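Local coordinates for protein 3,4-dihydroxy-2-butanone 4-phosphate synthase (Candida albicans, PDB 1TKS) that catalyses the conversion of D-ribulose 5-phosphate to formate and 3,4-dihydroxy-2-butanone 4-phosphate in riboflavin biosynthesis, at residues Ala39-Gln44 / Ala156-Ala161; Gly137-Arg142 / Ala149-Thr154. All blocks are in the same frame, centred on the assembly; numbering follows the deposited sequence.

Contact 1: Ala39-Gln44 / Ala156-Ala161; sequences AELITQ and AGLQPA
The carboxylate of Glu40 lies against both Leu158 and Gln159. Leu158 covers one face, its CD2 3.8 Å from Glu40 CD; from the other side Gln159 CB and CG approach obliquely past OE2, with Gln159 CB 3.2 Å from Glu40 OE2. Between these two neighbours the backbone Gln159 N donates to Glu40 OE2 on its syn lone pair, a short bond of 2.6 Å with an N-H...O angle of 147°. A water meets the same oxygen from the CG side; it accepts from Glu40 N and also lies 2.8 Å from Ala161 O, though its protons need not serve every acceptor in reach. Glu40 CG sits between the backbone N and the carbonyl carbon (chi1 61°), and beyond it the chain runs extended to the opposite loop. Just outside the ends of antiparallel strands 34-38 and 162-166, Ala39 N donates to Ala161 O (3.2 Å, 166°) from above the carbonyl plane. Ala39 CB packs on Ala161 CB at 3.7 Å. The receiving loop leaves helix 145-155 through a Schellman motif at Gly157 and bends in an inverse gamma turn centred on Pro160. With a peptide N-H and a water as its partners here, the carboxylate is probably ionised; gripped in the carboxylate plane by Gln159 N and the water, OE2 links the Glu40 side chain to the backbone of the facing loop.

Contact 2: Gly137-Arg142 / Ala149-Thr154; sequences GLLKKR and AVQLST
Leu138 lies over one face of the Gln151 amide while Leu139 comes in beside its edge, both crossing the glutamine chain obliquely. Leu138 CB stands 3.7 Å from Gln151 CD, and the CD1 branch of Leu138 passes on to Gln151 CA, also at 3.7 Å. The other branch turns to the neighbouring helix residue, where Leu138 CD2 meets Val150 CG1 at 3.7 Å, the two side chains at about a right angle. Leu139 CD1 rests against Gln151 CG at 3.9 Å. Gln151 CG is anti to the backbone N (chi1 -168°), and a bend at chi2 (90°) brings CD toward the loop. The loop joins strand 129-134 to helix 145-155 and contains a short 3-10 segment at 139-140, and it folds back over the helix that it introduces; Leu138 O accepts from both Lys141 N and Arg142 N. Arg142 probably belongs to the D-ribulose 5-phosphate site, and it forms a salt bridge with Glu147 on the same helix. Further along that helix, Thr154 OG1 donates to Val150 O at 2.9 Å, and Thr154 N reaches the same oxygen from the opposite face of the carbonyl plane. Leu139 also packs on Ile195 and Leu198 of helix 195-203.

In the fold
Contacts 1 and 2 share helix 145-155: contact 2 uses its body, contact 1 the loop that leaves its end. They meet directly: Ser153 OG probably donates to Ala161 O at 2.7 Å, and Leu158 N probably bonds to Ser153 O. Both are partly buried, but contact 1 is nearer the centre of the chain (about 9 Å against 12 Å, centre to centre) and has no exposed residue among those that touch, whereas three touching residues of contact 2 are exposed. Contact 1 relies on a carboxylate, a water and backbone bonds, flanked by helix 103-114. In contact 2, beside helix 195-203, two leucines pack on an amide, at face and edge, and a valine meets the first.

Contact 1: Ala39-Gln44 / Ala156-Ala161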
ATOM      1  N   ALA B  39       2.588  16.749  -4.006  1.00  7.45           N
ATOM      2  CA  ALA B  39       1.350  16.042  -4.314  1.00  7.65           C
ATOM      3  C   ALA B  39       0.689  16.545  -5.594  1.00  8.78           C
ATOM      4  O   ALA B  39       0.200  15.751  -6.404  1.00  9.78           O
ATOM      5  CB  ALA B  39       0.372  16.158  -3.140  1.00  8.67           C
ATOM      6  N   GLU B  40       0.675  17.860  -5.779  1.00  8.66           N
ATOM      7  CA  GLU B  40       0.043  18.454  -6.952  1.00  8.41           C
ATOM      8  C   GLU B  40       0.773  18.185  -8.258  1.00  8.46           C
ATOM      9  O   GLU B  40       0.226  18.417  -9.335  1.00  8.58           O
ATOM     10  CB  GLU B  40      -0.100  19.966  -6.761  1.00  9.47           C
ATOM     11  CG  GLU B  40       1.220  20.698  -6.580  1.00 10.04           C
ATOM     12  CD  GLU B  40       1.026  22.111  -6.069  1.00 10.56           C
ATOM     13  OE1 GLU B  40       0.795  23.024  -6.888  1.00 16.41           O
ATOM     14  OE2 GLU B  40       1.087  22.297  -4.840  1.00 12.02           O
ATOM     15  N   LEU B  41       1.995  17.672  -8.175  1.00  8.15           N
ATOM     16  CA  LEU B  41       2.769  17.430  -9.386  1.00  8.47           C
ATOM     17  C   LEU B  41       2.960  15.969  -9.762  1.00  9.05           C
ATOM     18  O   LEU B  41       3.529  15.678 -10.812  1.00 10.81           O
ATOM     19  CB  LEU B  41       4.143  18.093  -9.261  1.00  7.63           C
ATOM     20  CG  LEU B  41       4.163  19.595  -8.966  1.00  8.68           C
ATOM     21  CD1 LEU B  41       5.602  20.063  -8.799  1.00  8.98           C
ATOM     22  CD2 LEU B  41       3.477  20.350 -10.091  1.00  9.12           C
ATOM     23  N   ILE B  42       2.485  15.051  -8.923  1.00  8.77           N
ATOM     24  CA  ILE B  42       2.660  13.632  -9.223  1.00  8.74           C
ATOM     25  C   ILE B  42       1.772  13.142 -10.360  1.00  8.61           C
ATOM     26  O   ILE B  42       0.546  13.199 -10.294  1.00  8.57           O
ATOM     27  CB  ILE B  42       2.452  12.747  -7.959  1.00  6.88           C
ATOM     28  CG1 ILE B  42       2.954  11.329  -8.230  1.00  9.18           C
ATOM     29  CG2 ILE B  42       0.985  12.721  -7.548  1.00  7.76           C
ATOM     30  CD1 ILE B  42       3.134  10.489  -6.972  1.00 10.86           C
ATOM     31  N   THR B  43       2.427  12.672 -11.417  1.00  8.39           N
ATOM     32  CA  THR B  43       1.749  12.166 -12.604  1.00  8.78           C
ATOM     33  C   THR B  43       1.572  10.662 -12.520  1.00  8.29           C
ATOM     34  O   THR B  43       2.071  10.020 -11.598  1.00  8.07           O
ATOM     35  CB  THR B  43       2.573  12.449 -13.872  1.00  9.16           C
ATOM     36  OG1 THR B  43       3.856  11.823 -13.740  1.00  9.69           O
ATOM     37  CG2 THR B  43       2.767  13.937 -14.070  1.00  8.88           C
ATOM     38  N   GLN B  44       0.865  10.110 -13.501  1.00  9.61           N
ATOM     39  CA  GLN B  44       0.644   8.674 -13.569  1.00  8.85           C
ATOM     40  C   GLN B  44       1.998   7.972 -13.612  1.00  9.57           C
ATOM     41  O   GLN B  44       2.232   7.024 -12.871  1.00  9.18           O
ATOM     42  CB  GLN B  44      -0.157   8.322 -14.827  1.00 10.15           C
ATOM     43  CG  GLN B  44      -0.603   6.867 -14.906  1.00 12.45           C
ATOM     44  CD  GLN B  44       0.451   5.928 -15.473  1.00 14.03           C
ATOM     45  OE1 GLN B  44       0.250   4.714 -15.510  1.00 16.27           O
ATOM     46  NE2 GLN B  44       1.569   6.482 -15.928  1.00 13.53           N
ATOM     47  N   ALA B 156       8.704  25.277  -1.146  1.00  9.18           N
ATOM     48  CA  ALA B 156       8.733  25.338  -2.603  1.00  9.34           C
ATOM     49  C   ALA B 156       7.650  26.257  -3.176  1.00  9.86           C
ATOM     50  O   ALA B 156       7.562  26.436  -4.390  1.00 11.18           O
ATOM     51  CB  ALA B 156       8.586  23.925  -3.174  1.00  9.79           C
ATOM     52  N   GLY B 157       6.836  26.834  -2.293  1.00 10.50           N
ATOM     53  CA  GLY B 157       5.772  27.727  -2.722  1.00 10.82           C
ATOM     54  C   GLY B 157       4.554  27.011  -3.278  1.00 11.37           C
ATOM     55  O   GLY B 157       3.699  27.627  -3.913  1.00 12.15           O
ATOM     56  N   LEU B 158       4.469  25.710  -3.019  1.00 10.26           N
ATOM     57  CA  LEU B 158       3.374  24.878  -3.506  1.00 10.72           C
ATOM     58  C   LEU B 158       2.299  24.634  -2.437  1.00 11.23           C
ATOM     59  O   LEU B 158       2.432  25.082  -1.295  1.00 11.30           O
ATOM     60  CB  LEU B 158       3.949  23.538  -3.990  1.00 10.11           C
ATOM     61  CG  LEU B 158       5.010  23.604  -5.098  1.00 10.58           C
ATOM     62  CD1 LEU B 158       5.713  22.261  -5.252  1.00 11.75           C
ATOM     63  CD2 LEU B 158       4.347  24.021  -6.405  1.00 13.16           C
ATOM     64  N   GLN B 159       1.225  23.942  -2.808  1.00 11.10           N
ATOM     65  CA  GLN B 159       0.165  23.636  -1.848  1.00 11.71           C
ATOM     66  C   GLN B 159       0.786  22.779  -0.743  1.00 11.98           C
ATOM     67  O   GLN B 159       1.674  21.970  -1.007  1.00 11.68           O
ATOM     68  CB  GLN B 159      -0.975  22.867  -2.527  1.00 11.80           C
ATOM     69  CG  GLN B 159      -1.727  23.655  -3.596  1.00 12.25           C
ATOM     70  CD  GLN B 159      -2.403  24.891  -3.037  1.00 12.93           C
ATOM     71  OE1 GLN B 159      -3.021  24.845  -1.974  1.00 13.30           O
ATOM     72  NE2 GLN B 159      -2.306  26.001  -3.762  1.00 15.42           N
ATOM     73  N   PRO B 160       0.332  22.951   0.510  1.00 13.22           N
ATOM     74  CA  PRO B 160       0.846  22.196   1.661  1.00 13.40           C
ATOM     75  C   PRO B 160       0.455  20.724   1.608  1.00 12.86           C
ATOM     76  O   PRO B 160      -0.246  20.221   2.485  1.00 14.41           O
ATOM     77  CB  PRO B 160       0.220  22.922   2.849  1.00 15.31           C
ATOM     78  CG  PRO B 160      -1.107  23.354   2.296  1.00 16.24           C
ATOM     79  CD  PRO B 160      -0.719  23.893   0.935  1.00 13.80           C
ATOM     80  N   ALA B 161       0.928  20.038   0.574  1.00 11.28           N
ATOM     81  CA  ALA B 161       0.607  18.633   0.384  1.00  9.05           C
ATOM     82  C   ALA B 161       1.745  17.917  -0.326  1.00  7.88           C
ATOM     83  O   ALA B 161       2.332  18.447  -1.266  1.00  9.85           O
ATOM     84  CB  ALA B 161      -0.672  18.510  -0.438  1.00  9.91           C
TER
HETATM   85  O   HOH W   1       1.567  19.819  -3.615  1.00 11.72           O

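Contact 2: Gly137-Arg142 / Ala149-Thr154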
ATOM      1  N   GLY B 137       3.164  23.700  12.650  1.00 10.06           N
ATOM      2  CA  GLY B 137       4.539  23.985  13.013  1.00  8.84           C
ATOM      3  C   GLY B 137       5.470  23.080  12.232  1.00  9.31           C
ATOM      4  O   GLY B 137       6.677  23.307  12.183  1.00 10.16           O
ATOM      5  N   LEU B 138       4.897  22.043  11.628  1.00  8.70           N
ATOM      6  CA  LEU B 138       5.644  21.088  10.818  1.00 10.20           C
ATOM      7  C   LEU B 138       6.923  20.581  11.491  1.00  9.55           C
ATOM      8  O   LEU B 138       6.876  20.146  12.641  1.00 10.58           O
ATOM      9  CB  LEU B 138       5.944  21.716   9.450  1.00  9.53           C
ATOM     10  CG  LEU B 138       4.688  22.201   8.703  1.00 10.24           C
ATOM     11  CD1 LEU B 138       5.097  22.869   7.401  1.00 10.35           C
ATOM     12  CD2 LEU B 138       3.744  21.027   8.440  1.00 10.63           C
ATOM     13  N   LEU B 139       8.054  20.637  10.792  1.00 10.50           N
ATOM     14  CA  LEU B 139       9.316  20.144  11.342  1.00 10.29           C
ATOM     15  C   LEU B 139       9.823  20.822  12.605  1.00 12.23           C
ATOM     16  O   LEU B 139      10.707  20.295  13.281  1.00 13.31           O
ATOM     17  CB  LEU B 139      10.408  20.194  10.278  1.00 10.24           C
ATOM     18  CG  LEU B 139      10.215  19.202   9.131  1.00  9.16           C
ATOM     19  CD1 LEU B 139      11.311  19.406   8.102  1.00 11.15           C
ATOM     20  CD2 LEU B 139      10.236  17.775   9.668  1.00  9.72           C
ATOM     21  N   LYS B 140       9.290  21.992  12.925  1.00 12.39           N
ATOM     22  CA  LYS B 140       9.722  22.675  14.133  1.00 15.79           C
ATOM     23  C   LYS B 140       8.952  22.127  15.324  1.00 16.08           C
ATOM     24  O   LYS B 140       9.284  22.413  16.472  1.00 17.08           O
ATOM     25  CB  LYS B 140       9.502  24.185  14.013  1.00 17.39           C
ATOM     26  CG  LYS B 140      10.476  24.864  13.059  1.00 21.99           C
ATOM     27  CD  LYS B 140      10.535  26.366  13.284  1.00 24.56           C
ATOM     28  CE  LYS B 140       9.268  27.072  12.819  1.00 27.55           C
ATOM     29  NZ  LYS B 140       9.116  27.067  11.331  1.00 28.20           N
ATOM     30  N   LYS B 141       7.933  21.319  15.040  1.00 16.05           N
ATOM     31  CA  LYS B 141       7.105  20.728  16.086  1.00 16.33           C
ATOM     32  C   LYS B 141       7.287  19.214  16.173  1.00 16.43           C
ATOM     33  O   LYS B 141       7.296  18.647  17.265  1.00 18.11           O
ATOM     34  CB  LYS B 141       5.630  21.049  15.825  1.00 18.26           C
ATOM     35  CG  LYS B 141       4.702  20.678  16.971  1.00 22.00           C
ATOM     36  CD  LYS B 141       4.997  21.518  18.205  1.00 24.71           C
ATOM     37  CE  LYS B 141       4.040  21.197  19.341  1.00 27.32           C
ATOM     38  NZ  LYS B 141       4.356  21.980  20.567  1.00 27.26           N
ATOM     39  N   ARG B 142       7.425  18.569  15.017  1.00 15.81           N
ATOM     40  CA  ARG B 142       7.602  17.119  14.941  1.00 15.76           C
ATOM     41  C   ARG B 142       8.459  16.788  13.724  1.00 15.09           C
ATOM     42  O   ARG B 142       8.117  17.160  12.603  1.00 13.74           O
ATOM     43  CB  ARG B 142       6.236  16.434  14.816  1.00 15.74           C
ATOM     44  CG  ARG B 142       6.295  14.916  14.719  1.00 19.09           C
ATOM     45  CD  ARG B 142       4.890  14.315  14.705  1.00 20.82           C
ATOM     46  NE  ARG B 142       4.908  12.851  14.711  1.00 24.03           N
ATOM     47  CZ  ARG B 142       5.068  12.088  13.632  1.00 25.50           C
ATOM     48  NH1 ARG B 142       5.073  10.766  13.752  1.00 28.05           N
ATOM     49  NH2 ARG B 142       5.204  12.636  12.433  1.00 23.57           N
ATOM     50  N   ALA B 149       7.344  16.362   4.343  1.00  8.65           N
ATOM     51  CA  ALA B 149       6.695  16.497   3.038  1.00  8.38           C
ATOM     52  C   ALA B 149       5.940  17.820   2.922  1.00  9.04           C
ATOM     53  O   ALA B 149       6.098  18.544   1.941  1.00  8.38           O
ATOM     54  CB  ALA B 149       5.737  15.321   2.795  1.00  9.85           C
ATOM     55  N   VAL B 150       5.120  18.140   3.919  1.00  9.14           N
ATOM     56  CA  VAL B 150       4.371  19.388   3.879  1.00  8.08           C
ATOM     57  C   VAL B 150       5.320  20.587   3.981  1.00  8.57           C
ATOM     58  O   VAL B 150       5.066  21.637   3.396  1.00  8.81           O
ATOM     59  CB  VAL B 150       3.312  19.432   5.009  1.00  7.03           C
ATOM     60  CG1 VAL B 150       2.546  20.754   4.973  1.00  6.54           C
ATOM     61  CG2 VAL B 150       2.349  18.260   4.849  1.00  9.82           C
ATOM     62  N   GLN B 151       6.422  20.422   4.706  1.00  7.39           N
ATOM     63  CA  GLN B 151       7.403  21.495   4.853  1.00  7.89           C
ATOM     64  C   GLN B 151       8.077  21.777   3.508  1.00  6.98           C
ATOM     65  O   GLN B 151       8.279  22.934   3.140  1.00  8.41           O
ATOM     66  CB  GLN B 151       8.471  21.104   5.877  1.00  6.94           C
ATOM     67  CG  GLN B 151       9.376  22.252   6.315  1.00 10.33           C
ATOM     68  CD  GLN B 151       8.834  22.984   7.523  1.00 11.36           C
ATOM     69  OE1 GLN B 151       8.330  24.106   7.425  1.00 15.46           O
ATOM     70  NE2 GLN B 151       8.930  22.345   8.678  1.00  8.20           N
ATOM     71  N   LEU B 152       8.438  20.715   2.789  1.00  8.85           N
ATOM     72  CA  LEU B 152       9.079  20.866   1.492  1.00  7.26           C
ATOM     73  C   LEU B 152       8.152  21.591   0.529  1.00  7.42           C
ATOM     74  O   LEU B 152       8.560  22.537  -0.144  1.00  8.42           O
ATOM     75  CB  LEU B 152       9.471  19.500   0.920  1.00  8.87           C
ATOM     76  CG  LEU B 152      10.722  18.889   1.559  1.00  8.30           C
ATOM     77  CD1 LEU B 152      10.828  17.413   1.205  1.00  9.01           C
ATOM     78  CD2 LEU B 152      11.959  19.644   1.080  1.00  9.93           C
ATOM     79  N   SER B 153       6.898  21.157   0.469  1.00  7.82           N
ATOM     80  CA  SER B 153       5.936  21.791  -0.418  1.00  8.80           C
ATOM     81  C   SER B 153       5.780  23.275  -0.083  1.00  9.59           C
ATOM     82  O   SER B 153       5.759  24.123  -0.977  1.00  9.28           O
ATOM     83  CB  SER B 153       4.585  21.073  -0.331  1.00  8.32           C
ATOM     84  OG  SER B 153       4.672  19.793  -0.932  1.00  9.12           O
ATOM     85  N   THR B 154       5.681  23.590   1.203  1.00  8.49           N
ATOM     86  CA  THR B 154       5.536  24.976   1.636  1.00  9.62           C
ATOM     87  C   THR B 154       6.744  25.810   1.212  1.00  9.31           C
ATOM     88  O   THR B 154       6.598  26.898   0.647  1.00  9.32           O
ATOM     89  CB  THR B 154       5.369  25.063   3.168  1.00  8.99           C
ATOM     90  OG1 THR B 154       4.187  24.351   3.556  1.00 11.35           O
ATOM     91  CG2 THR B 154       5.244  26.515   3.613  1.00  8.59           C
TER